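Local coordinates for EF0056 (Enterococcus faecalis, PDB 6ORI), which is of unknown function but, as an enterococcal surface protein with immunoglobulin-like architecture, is probably linked to biofilm formation, at residues 262-267 with 380-385; 280-285 with 327-332; 201-206 with 388-393; 205-210 with 257-262. All coordinates share one frame; numbering follows the deposited sequence. Where two conformers were deposited one is given.

Contact 1. Residues 262-267 with 380-385; sequences PWYANY and WLSDTN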
# COMPACT_ATOMS: atom_id res chain seq x y z
N PRO A 262 -17.19 -12.82 14.99
CA PRO A 262 -16.54 -11.55 14.69
C PRO A 262 -15.25 -11.74 13.93
O PRO A 262 -14.49 -12.69 14.12
CB PRO A 262 -16.31 -10.95 16.08
CG PRO A 262 -16.07 -12.16 16.94
CD PRO A 262 -17.00 -13.22 16.40
N TRP A 263 -14.99 -10.80 13.04
CA TRP A 263 -13.72 -10.80 12.33
C TRP A 263 -12.61 -10.29 13.23
O TRP A 263 -12.85 -9.62 14.24
CB TRP A 263 -13.78 -9.92 11.10
CG TRP A 263 -14.62 -10.44 9.96
CD1 TRP A 263 -15.40 -11.56 9.94
CD2 TRP A 263 -14.74 -9.83 8.69
NE1 TRP A 263 -16.01 -11.68 8.70
CE2 TRP A 263 -15.62 -10.62 7.93
CE3 TRP A 263 -14.20 -8.68 8.11
CZ2 TRP A 263 -15.95 -10.30 6.61
CZ3 TRP A 263 -14.54 -8.36 6.81
CH2 TRP A 263 -15.42 -9.17 6.08
N TYR A 264 -11.38 -10.61 12.82
CA TYR A 264 -10.17 -10.15 13.48
C TYR A 264 -9.37 -9.28 12.55
O TYR A 264 -9.27 -9.56 11.35
CB TYR A 264 -9.30 -11.32 13.92
CG TYR A 264 -9.86 -12.08 15.10
CD1 TYR A 264 -11.07 -12.75 15.00
CD2 TYR A 264 -9.22 -12.07 16.33
CE1 TYR A 264 -11.60 -13.45 16.09
CE2 TYR A 264 -9.74 -12.78 17.42
CZ TYR A 264 -10.94 -13.45 17.28
OH TYR A 264 -11.47 -14.14 18.36
N ALA A 265 -8.80 -8.22 13.12
CA ALA A 265 -7.77 -7.42 12.48
C ALA A 265 -6.43 -8.03 12.87
O ALA A 265 -6.18 -8.25 14.05
CB ALA A 265 -7.89 -5.98 12.99
N ASN A 266 -5.61 -8.31 11.87
CA ASN A 266 -4.33 -9.01 12.04
C ASN A 266 -3.18 -8.19 11.55
O ASN A 266 -3.30 -7.47 10.56
CB ASN A 266 -4.27 -10.35 11.26
CG ASN A 266 -5.29 -11.33 11.70
OD1 ASN A 266 -4.98 -12.21 12.51
ND2 ASN A 266 -6.50 -11.21 11.21
N TYR A 267 -2.04 -8.32 12.23
CA TYR A 267 -0.85 -7.56 11.89
C TYR A 267 0.35 -8.42 12.23
O TYR A 267 0.32 -9.22 13.17
CB TYR A 267 -0.84 -6.20 12.63
CG TYR A 267 -1.28 -6.34 14.08
CD1 TYR A 267 -2.61 -6.32 14.43
CD2 TYR A 267 -0.36 -6.54 15.08
CE1 TYR A 267 -3.02 -6.51 15.75
CE2 TYR A 267 -0.75 -6.72 16.39
CZ TYR A 267 -2.08 -6.71 16.72
OH TYR A 267 -2.47 -6.92 18.03
N TRP A 380 -3.95 -8.16 7.59
CA TRP A 380 -5.06 -8.78 6.89
C TRP A 380 -6.26 -8.86 7.82
O TRP A 380 -6.10 -8.75 9.04
CB TRP A 380 -4.70 -10.19 6.36
CG TRP A 380 -4.40 -11.24 7.42
CD1 TRP A 380 -5.23 -12.23 7.88
CD2 TRP A 380 -3.16 -11.40 8.14
NE1 TRP A 380 -4.59 -12.99 8.84
CE2 TRP A 380 -3.32 -12.50 9.01
CE3 TRP A 380 -1.94 -10.72 8.13
CZ2 TRP A 380 -2.31 -12.93 9.86
CZ3 TRP A 380 -0.95 -11.14 8.98
CH2 TRP A 380 -1.14 -12.23 9.84
N LEU A 381 -7.44 -9.05 7.26
CA LEU A 381 -8.61 -9.39 8.07
C LEU A 381 -8.85 -10.87 7.98
O LEU A 381 -8.62 -11.48 6.93
CB LEU A 381 -9.85 -8.63 7.57
CG LEU A 381 -9.75 -7.10 7.54
CD1 LEU A 381 -11.09 -6.50 7.20
CD2 LEU A 381 -9.24 -6.51 8.84
N SER A 382 -9.33 -11.46 9.07
CA SER A 382 -9.70 -12.87 9.09
C SER A 382 -11.05 -13.02 9.71
O SER A 382 -11.53 -12.12 10.45
CB SER A 382 -8.67 -13.71 9.82
OG SER A 382 -8.57 -13.29 11.16
N ASP A 383 -11.71 -14.12 9.41
CA ASP A 383 -12.93 -14.47 10.12
C ASP A 383 -12.60 -15.06 11.49
O ASP A 383 -11.43 -15.15 11.90
CB ASP A 383 -13.84 -15.37 9.25
CG ASP A 383 -13.27 -16.75 8.98
OD1 ASP A 383 -12.39 -17.23 9.70
OD2 ASP A 383 -13.75 -17.36 7.99
N THR A 384 -13.63 -15.49 12.20
CA THR A 384 -13.44 -15.98 13.54
C THR A 384 -12.62 -17.26 13.59
O THR A 384 -12.02 -17.57 14.61
CB THR A 384 -14.82 -16.14 14.17
OG1 THR A 384 -14.68 -16.37 15.56
CG2 THR A 384 -15.64 -17.24 13.50
N ASN A 385 -12.56 -17.97 12.47
CA ASN A 385 -11.75 -19.18 12.35
C ASN A 385 -10.38 -18.92 11.73
O ASN A 385 -9.73 -19.84 11.25
CB ASN A 385 -12.50 -20.24 11.55
CG ASN A 385 -13.39 -21.10 12.40
OD1 ASN A 385 -13.36 -21.05 13.62
ND2 ASN A 385 -14.18 -21.91 11.75
O HOH W 1 -14.03 -15.14 18.05

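Contact 2. Residues 280-285 with 327-332; sequences IQMHMV and TKLIDF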
# COMPACT_ATOMS: atom_id res chain seq x y z
N ILE A 280 1.80 -0.69 21.17
CA ILE A 280 1.23 -0.82 19.84
C ILE A 280 -0.19 -0.31 19.94
O ILE A 280 -1.00 -0.89 20.68
CB ILE A 280 1.24 -2.27 19.33
CG1 ILE A 280 2.66 -2.81 19.38
CG2 ILE A 280 0.67 -2.34 17.91
CD1 ILE A 280 2.76 -4.29 19.20
N GLN A 281 -0.49 0.78 19.25
CA GLN A 281 -1.83 1.37 19.27
C GLN A 281 -2.57 1.09 17.99
O GLN A 281 -1.98 1.11 16.91
CB GLN A 281 -1.78 2.90 19.43
CG GLN A 281 -0.89 3.38 20.57
CD GLN A 281 -1.01 4.86 20.85
OE1 GLN A 281 -1.53 5.65 20.06
NE2 GLN A 281 -0.53 5.25 22.02
N MET A 282 -3.86 0.85 18.10
CA MET A 282 -4.74 0.75 16.94
C MET A 282 -5.49 2.05 16.84
O MET A 282 -6.07 2.54 17.85
CB MET A 282 -5.74 -0.39 17.13
CG MET A 282 -6.48 -0.75 15.87
SD MET A 282 -7.58 -2.12 16.23
CE MET A 282 -8.17 -2.46 14.58
N HIS A 283 -5.47 2.67 15.67
CA HIS A 283 -6.24 3.88 15.43
C HIS A 283 -7.31 3.64 14.39
O HIS A 283 -7.08 2.93 13.41
CB HIS A 283 -5.34 5.02 14.92
CG HIS A 283 -4.35 5.53 15.93
ND1 HIS A 283 -3.64 6.69 15.74
CD2 HIS A 283 -3.96 5.04 17.12
CE1 HIS A 283 -2.84 6.89 16.78
NE2 HIS A 283 -3.03 5.90 17.64
N MET A 284 -8.44 4.29 14.59
CA MET A 284 -9.50 4.36 13.61
C MET A 284 -9.25 5.58 12.74
O MET A 284 -8.98 6.67 13.25
CB MET A 284 -10.84 4.49 14.32
CG MET A 284 -12.00 4.57 13.36
SD MET A 284 -13.61 4.75 14.14
CE MET A 284 -13.89 3.08 14.70
N VAL A 285 -9.36 5.37 11.43
CA VAL A 285 -9.12 6.40 10.42
C VAL A 285 -10.32 6.41 9.46
O VAL A 285 -10.95 5.41 9.24
CB VAL A 285 -7.82 6.07 9.64
CG1 VAL A 285 -7.53 7.12 8.58
CG2 VAL A 285 -6.62 5.95 10.60
N THR A 327 -17.03 -2.67 14.44
CA THR A 327 -17.12 -1.28 13.98
C THR A 327 -16.66 -0.29 15.08
O THR A 327 -16.45 0.89 14.78
CB THR A 327 -18.53 -0.88 13.50
OG1 THR A 327 -19.44 -0.82 14.61
CG2 THR A 327 -19.03 -1.83 12.45
N LYS A 328 -16.49 -0.75 16.31
CA LYS A 328 -15.92 0.10 17.36
C LYS A 328 -14.42 0.33 17.11
O LYS A 328 -13.85 1.32 17.59
CB LYS A 328 -16.14 -0.55 18.73
CG LYS A 328 -17.59 -0.54 19.18
CD LYS A 328 -17.72 -1.04 20.61
CE LYS A 328 -18.44 -2.37 20.67
NZ LYS A 328 -18.21 -3.10 21.95
N LEU A 329 -13.78 -0.60 16.40
CA LEU A 329 -12.33 -0.51 16.18
C LEU A 329 -11.95 -0.07 14.77
O LEU A 329 -10.88 0.54 14.57
CB LEU A 329 -11.65 -1.84 16.44
CG LEU A 329 -11.88 -2.49 17.79
CD1 LEU A 329 -11.04 -3.72 17.94
CD2 LEU A 329 -11.60 -1.52 18.93
N ILE A 330 -12.79 -0.40 13.79
CA ILE A 330 -12.49 -0.12 12.39
C ILE A 330 -13.66 0.63 11.78
O ILE A 330 -14.80 0.23 11.96
CB ILE A 330 -12.27 -1.43 11.60
CG1 ILE A 330 -11.05 -2.20 12.11
CG2 ILE A 330 -12.19 -1.17 10.08
CD1 ILE A 330 -10.88 -3.62 11.51
N ASP A 331 -13.37 1.71 11.06
CA ASP A 331 -14.40 2.40 10.30
C ASP A 331 -14.47 1.68 8.95
O ASP A 331 -13.61 1.84 8.09
CB ASP A 331 -14.11 3.89 10.15
CG ASP A 331 -15.27 4.65 9.55
OD1 ASP A 331 -16.02 4.07 8.74
OD2 ASP A 331 -15.45 5.84 9.88
N PHE A 332 -15.49 0.86 8.78
CA PHE A 332 -15.67 0.08 7.56
C PHE A 332 -16.29 0.89 6.43
O PHE A 332 -16.52 0.33 5.35
CB PHE A 332 -16.54 -1.14 7.83
CG PHE A 332 -15.82 -2.28 8.49
CD1 PHE A 332 -15.18 -3.25 7.73
CD2 PHE A 332 -15.79 -2.40 9.87
CE1 PHE A 332 -14.54 -4.31 8.33
CE2 PHE A 332 -15.13 -3.46 10.46
CZ PHE A 332 -14.50 -4.40 9.68
O HOH W 2 -8.98 1.03 12.67
O HOH W 3 -10.42 2.48 10.75
O HOH W 4 -11.50 3.45 7.50

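Contact 3. Residues 201-206 with 388-393; sequences LDVSEN and LIQNTY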
# COMPACT_ATOMS: atom_id res chain seq x y z
N LEU A 201 -1.86 -18.82 5.06
CA LEU A 201 -3.24 -18.46 5.37
C LEU A 201 -4.24 -19.17 4.48
O LEU A 201 -4.13 -19.16 3.26
CB LEU A 201 -3.45 -16.95 5.24
CG LEU A 201 -2.53 -16.08 6.09
CD1 LEU A 201 -2.80 -14.63 5.77
CD2 LEU A 201 -2.74 -16.36 7.56
N ASP A 202 -5.23 -19.78 5.12
CA ASP A 202 -6.33 -20.39 4.41
C ASP A 202 -7.38 -19.34 4.10
O ASP A 202 -7.67 -18.50 4.94
CB ASP A 202 -6.94 -21.48 5.29
CG ASP A 202 -7.84 -22.44 4.52
OD1 ASP A 202 -7.73 -22.53 3.27
OD2 ASP A 202 -8.66 -23.11 5.16
N VAL A 203 -7.96 -19.36 2.90
CA VAL A 203 -8.90 -18.33 2.47
C VAL A 203 -10.32 -18.64 2.92
O VAL A 203 -10.84 -19.73 2.73
CB VAL A 203 -8.87 -18.11 0.94
CG1 VAL A 203 -9.92 -17.07 0.48
CG2 VAL A 203 -7.48 -17.68 0.54
N SER A 204 -10.95 -17.64 3.54
CA SER A 204 -12.32 -17.75 4.00
C SER A 204 -13.32 -17.78 2.85
O SER A 204 -13.13 -17.11 1.83
CB SER A 204 -12.63 -16.54 4.89
OG SER A 204 -13.94 -16.60 5.39
N GLU A 205 -14.42 -18.50 3.05
CA GLU A 205 -15.57 -18.44 2.13
C GLU A 205 -16.56 -17.32 2.49
O GLU A 205 -17.55 -17.10 1.82
CB GLU A 205 -16.29 -19.80 2.13
CG GLU A 205 -15.39 -20.89 1.59
CD GLU A 205 -16.02 -22.25 1.64
OE1 GLU A 205 -15.35 -23.22 2.08
OE2 GLU A 205 -17.19 -22.37 1.22
N ASN A 206 -16.28 -16.59 3.56
CA ASN A 206 -17.12 -15.48 3.96
C ASN A 206 -16.80 -14.19 3.22
O ASN A 206 -15.66 -13.74 3.22
CB ASN A 206 -16.96 -15.27 5.46
CG ASN A 206 -17.45 -16.45 6.25
OD1 ASN A 206 -18.55 -16.95 6.01
ND2 ASN A 206 -16.64 -16.92 7.16
N LEU A 388 -8.46 -16.07 6.04
CA LEU A 388 -8.27 -14.79 5.39
C LEU A 388 -9.49 -14.32 4.64
O LEU A 388 -9.99 -15.03 3.75
CB LEU A 388 -7.09 -14.92 4.43
CG LEU A 388 -6.79 -13.72 3.53
CD1 LEU A 388 -6.42 -12.48 4.29
CD2 LEU A 388 -5.70 -14.07 2.51
N ILE A 389 -9.98 -13.12 4.94
CA ILE A 389 -11.01 -12.54 4.09
C ILE A 389 -10.35 -12.18 2.77
O ILE A 389 -9.37 -11.46 2.72
CB ILE A 389 -11.65 -11.30 4.74
CG1 ILE A 389 -12.22 -11.64 6.11
CG2 ILE A 389 -12.73 -10.71 3.83
CD1 ILE A 389 -13.21 -12.81 6.14
N GLN A 390 -10.87 -12.75 1.68
CA GLN A 390 -10.17 -12.66 0.41
C GLN A 390 -9.89 -11.22 -0.03
O GLN A 390 -10.74 -10.34 0.09
CB GLN A 390 -10.98 -13.39 -0.65
CG GLN A 390 -10.25 -13.60 -1.97
CD GLN A 390 -10.84 -14.70 -2.83
OE1 GLN A 390 -10.18 -15.71 -3.11
NE2 GLN A 390 -12.08 -14.53 -3.24
N ASN A 391 -8.65 -11.01 -0.47
CA ASN A 391 -8.18 -9.74 -1.01
C ASN A 391 -8.01 -8.67 0.08
O ASN A 391 -8.01 -7.49 -0.23
CB ASN A 391 -9.03 -9.24 -2.19
CG ASN A 391 -8.77 -10.03 -3.44
OD1 ASN A 391 -7.65 -10.43 -3.70
ND2 ASN A 391 -9.81 -10.26 -4.22
N THR A 392 -7.88 -9.07 1.35
CA THR A 392 -7.60 -8.11 2.42
C THR A 392 -6.17 -8.18 2.92
O THR A 392 -5.80 -7.39 3.76
CB THR A 392 -8.54 -8.25 3.63
OG1 THR A 392 -8.29 -9.46 4.37
CG2 THR A 392 -10.00 -8.16 3.20
N TYR A 393 -5.38 -9.11 2.40
CA TYR A 393 -3.99 -9.22 2.82
C TYR A 393 -3.15 -8.17 2.10
O TYR A 393 -3.19 -8.06 0.86
CB TYR A 393 -3.44 -10.63 2.56
CG TYR A 393 -1.96 -10.77 2.81
CD1 TYR A 393 -1.48 -11.14 4.05
CD2 TYR A 393 -1.05 -10.51 1.79
CE1 TYR A 393 -0.09 -11.28 4.26
CE2 TYR A 393 0.30 -10.64 1.99
CZ TYR A 393 0.77 -11.01 3.23
OH TYR A 393 2.15 -11.12 3.40
O HOH W 5 -13.20 -14.36 1.92

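Contact 4. Residues 205-210 with 257-262; sequences ENNSDQ and SAKGTP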
# COMPACT_ATOMS: atom_id res chain seq x y z
N GLU A 205 -14.42 -18.50 3.05
CA GLU A 205 -15.57 -18.44 2.13
C GLU A 205 -16.56 -17.32 2.49
O GLU A 205 -17.55 -17.10 1.82
CB GLU A 205 -16.29 -19.80 2.13
CG GLU A 205 -15.39 -20.89 1.59
CD GLU A 205 -16.02 -22.25 1.64
OE1 GLU A 205 -15.35 -23.22 2.08
OE2 GLU A 205 -17.19 -22.37 1.22
N ASN A 206 -16.28 -16.59 3.56
CA ASN A 206 -17.12 -15.48 3.96
C ASN A 206 -16.80 -14.19 3.22
O ASN A 206 -15.66 -13.74 3.22
CB ASN A 206 -16.96 -15.27 5.46
CG ASN A 206 -17.45 -16.45 6.25
OD1 ASN A 206 -18.55 -16.95 6.01
ND2 ASN A 206 -16.64 -16.92 7.16
N ASN A 207 -17.81 -13.61 2.58
CA ASN A 207 -17.68 -12.30 1.95
C ASN A 207 -16.50 -12.24 1.02
O ASN A 207 -15.75 -11.25 1.00
CB ASN A 207 -17.56 -11.24 3.05
CG ASN A 207 -18.67 -11.37 4.09
OD1 ASN A 207 -18.44 -11.86 5.19
ND2 ASN A 207 -19.88 -10.99 3.72
N SER A 208 -16.34 -13.28 0.20
CA SER A 208 -15.14 -13.42 -0.61
C SER A 208 -15.09 -12.54 -1.85
O SER A 208 -14.06 -12.51 -2.53
CB SER A 208 -15.01 -14.86 -1.05
OG SER A 208 -16.16 -15.21 -1.78
N ASP A 209 -16.18 -11.81 -2.14
CA ASP A 209 -16.26 -10.91 -3.28
C ASP A 209 -16.45 -9.46 -2.85
O ASP A 209 -16.88 -8.63 -3.67
CB ASP A 209 -17.42 -11.32 -4.20
CG ASP A 209 -18.77 -11.33 -3.49
OD1 ASP A 209 -18.82 -11.16 -2.25
OD2 ASP A 209 -19.79 -11.51 -4.21
N GLN A 210 -16.11 -9.13 -1.60
CA GLN A 210 -16.35 -7.78 -1.09
C GLN A 210 -15.14 -6.85 -1.15
O GLN A 210 -15.30 -5.62 -1.19
CB GLN A 210 -16.90 -7.85 0.33
CG GLN A 210 -18.27 -8.50 0.39
CD GLN A 210 -19.26 -7.77 -0.47
OE1 GLN A 210 -19.47 -6.57 -0.30
NE2 GLN A 210 -19.82 -8.47 -1.44
N SER A 257 -23.65 -7.29 6.63
CA SER A 257 -23.33 -8.37 5.71
C SER A 257 -22.21 -9.32 6.12
O SER A 257 -22.10 -10.40 5.55
CB SER A 257 -22.97 -7.77 4.35
OG SER A 257 -24.03 -6.97 3.86
N ALA A 258 -21.36 -8.97 7.08
CA ALA A 258 -20.26 -9.85 7.40
C ALA A 258 -20.74 -11.18 7.96
O ALA A 258 -21.64 -11.21 8.78
CB ALA A 258 -19.31 -9.20 8.39
N LYS A 259 -20.10 -12.26 7.51
CA LYS A 259 -20.35 -13.61 8.00
C LYS A 259 -19.06 -14.17 8.58
O LYS A 259 -17.97 -13.70 8.27
CB LYS A 259 -20.85 -14.50 6.85
CG LYS A 259 -22.13 -13.96 6.16
CD LYS A 259 -23.30 -13.83 7.10
CE LYS A 259 -23.78 -15.17 7.63
NZ LYS A 259 -24.26 -16.07 6.52
N GLY A 260 -19.16 -15.18 9.43
CA GLY A 260 -17.99 -15.69 10.12
C GLY A 260 -17.47 -14.71 11.15
O GLY A 260 -16.29 -14.63 11.42
N THR A 261 -18.40 -13.96 11.74
CA THR A 261 -18.10 -12.95 12.73
C THR A 261 -17.90 -13.54 14.12
O THR A 261 -18.39 -14.63 14.42
CB THR A 261 -19.24 -11.93 12.75
OG1 THR A 261 -20.50 -12.63 12.82
CG2 THR A 261 -19.22 -11.06 11.49
N PRO A 262 -17.19 -12.82 14.99
CA PRO A 262 -16.54 -11.55 14.69
C PRO A 262 -15.25 -11.74 13.93
O PRO A 262 -14.49 -12.69 14.12
CB PRO A 262 -16.31 -10.95 16.08
CG PRO A 262 -16.07 -12.16 16.94
CD PRO A 262 -17.00 -13.22 16.40

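Contact 1. Residues 262-267 with 380-385
Asn266 lies flat on the indole of Trp380, amide and ring planes only 6° apart. The backbone-proximal part of the side chain covers the six-membered ring: Asn266 CB sits 3.4 Å from its centroid, a CH-pi contact over one face. Farther out, Asn266 CG is 3.4 Å from Trp380 NE1. Trp380 also meets the ring of Phe197. Two bonds fix the rotation of the Asn266 amide, since ND2 donates to Ser382 OG at 2.9 Å and, at a longer 3.3 Å, to Trp380 O. Trp380 O accepts from a second donor as well, Asn266 N, which approaches nearly in line with C=O, whereas ND2 stands above the carbonyl plane. At the edge of the Tyr264 ring, in its plane, a water connects Tyr264 OH (2.8 Å) with Thr384 OG1 (2.9 Å).

The backbones run antiparallel, as neighbouring strands of a four-stranded sheet. Tyr264–Ser382 and Asn266–Trp380 are hydrogen-bonded pairs, with the non-hydrogen-bonded pair Ala265–Leu381 between them. Tyr264 N donates to Ser382 O at 2.8 Å, with 166° at the hydrogen. On the sheet face of Ala265 and Leu381, the leucine CD1 reaches Trp263 CE3 at 3.9 Å. The Trp263 indole also meets Phe252 with planes about 10° apart and Tyr254 edge-to-face, while its NE1 bonds to Lys259 O.

Contact 2. Residues 280-285 with 327-332
Met284 reaches across to the 327-332 loop with its terminal methyl, and it has the most surface buried by this contact. CG is anti to the backbone N, and the chain then bends at chi3 (-77°), which turns CE toward two successive carbonyls: Met284 CE is 3.4 Å from both Thr327 O and Lys328 O, at the end of a 3-10 segment. Nearer the backbone, Met284 CG packs on Asp331 CB at 3.9 Å, the two side chains crossing at about a right angle. The carboxylate of Asp331 has its partner in its own loop, where OD1 accepts from Ala333 N.

Met282, two residues earlier on the same side of its strand, is extended throughout (chi3 -174°). Its CE comes 3.8 Å from Ile330 CG1 and also touches CB of Leu329, the third large contributor. Strand 277-284 belongs to a five-stranded antiparallel sheet, and the loop carrying 327-332 leads from strand 318-322 of a separate four-stranded sheet back to strand 340-348 of the five-stranded one. The contact thus packs an inter-sheet connection against a strand, consistent with a sandwich-like domain.

No direct hydrogen bond joins the segments. Water mediates instead: one molecule accepts from Val285 N (3.2 Å) and Asp331 N (3.1 Å), and a second lies between His283 O (2.8 Å) and Leu329 O (2.7 Å), within hydrogen-bonding distance of both.

Contact 3. Residues 201-206 with 388-393
Leu388 is gripped through both of its backbone polar groups by the 201-206 loop, and this is the tight part of the contact. Leu388 N donates to Asp202 O at 2.8 Å, in the plane of that carbonyl. Ser204 N donates to Leu388 O, also at 2.8 Å, but tilted 34° from the carbonyl plane. The same oxygen lies 3.2 Å from Ser204 CB, so the serine packs closely against the peptide it binds. Ser204 OG, anti to its backbone N (chi1 -179°), accepts from Asn206 N and also bonds to Asp383 OD2. On the other flank, Leu201 CD1 meets Tyr393 CD1 at 4.1 Å, their side chains crossing at about a right angle.

Toward the side chains of Val203 and Gln390, which lie at the periphery, no direct hydrogen bond crosses the contact. Val203 CG1 is 3.8 Å from Gln390 OE1 and makes only van der Waals contact there, while the amide's NE2 is bonded to Ser208 O. Nearby, water takes over from direct contact: one molecule donates to Ser204 O and Asn206 O and accepts from Gln390 N at 2.8 Å.

Thr392 returns through N and OG1 to Ile389 O, the OG1 bond being 2.8 Å. The arrangement is a single backbone bridge between two loops, flanked by an ST turn at Ser204 and by a type II beta turn, Ile389 to Thr392, in the connection between strands 375-382 and 394-398.

Contact 4. Residues 205-210 with 257-262
Asn207 turns its carboxamide onto the backbone of 257-259: chi1 of -51° sets CG beside its own N, and chi2 of 104° orients the amide so that both of its ends find partners. OD1 accepts from Lys259 N at 2.9 Å, with the donor in the amide carbonyl plane and on a lone pair; the bond is nearly straight, 168° at the hydrogen. ND2 donates to Ser257 O, likewise at 2.9 Å. This second partner stays close to the plane of the Asn207 amide, but the nitrogen stands above the plane of the Ser257 carbonyl. One flat group therefore bonds a C=O and the N-H two residues later.

The site is where helix 254-257 ends, Ala258 being the first residue to leave helical geometry, and Asn207 begins a type I beta turn running to Gln210. A loop is thus pinned by one side chain to the exit of a short helix, at the protein surface.

Asn206 adds packing beside this pair. Its CB lies 3.4 Å from Lys259 O, a carbonyl that accepts from Trp263 NE1. Asn206 OD1 is 3.5 Å from Lys259 CB, and the two side chains cross at about a right angle. Next along, Asn206 ND2 comes to 3.5 Å from Gly260 CA, at a residue whose positive phi suits glycine.

Contacts 1, 3 and 4 form one cluster, with centres 9 to 10 Å apart. Leu381 O and Ile389 N, 2.9 Å apart, tie contact 1 to contact 3; Thr384 N and Gly260 O, also 2.9 Å apart, tie it to contact 4. Contacts 3 and 4 share Glu205 and Asn206, while contacts 1 and 4 share Pro262. Contact 2 is farther off, its centre about 13 Å from that of contact 1 and 19 to 20 Å from the other two, yet Ala265 CB packs on Met282 CE at 3.9 Å. The calcium ion is bound elsewhere: none of its ligands, Ser162, Gly372, Asp374, Leu400 and Asp402, belongs to the four contacts.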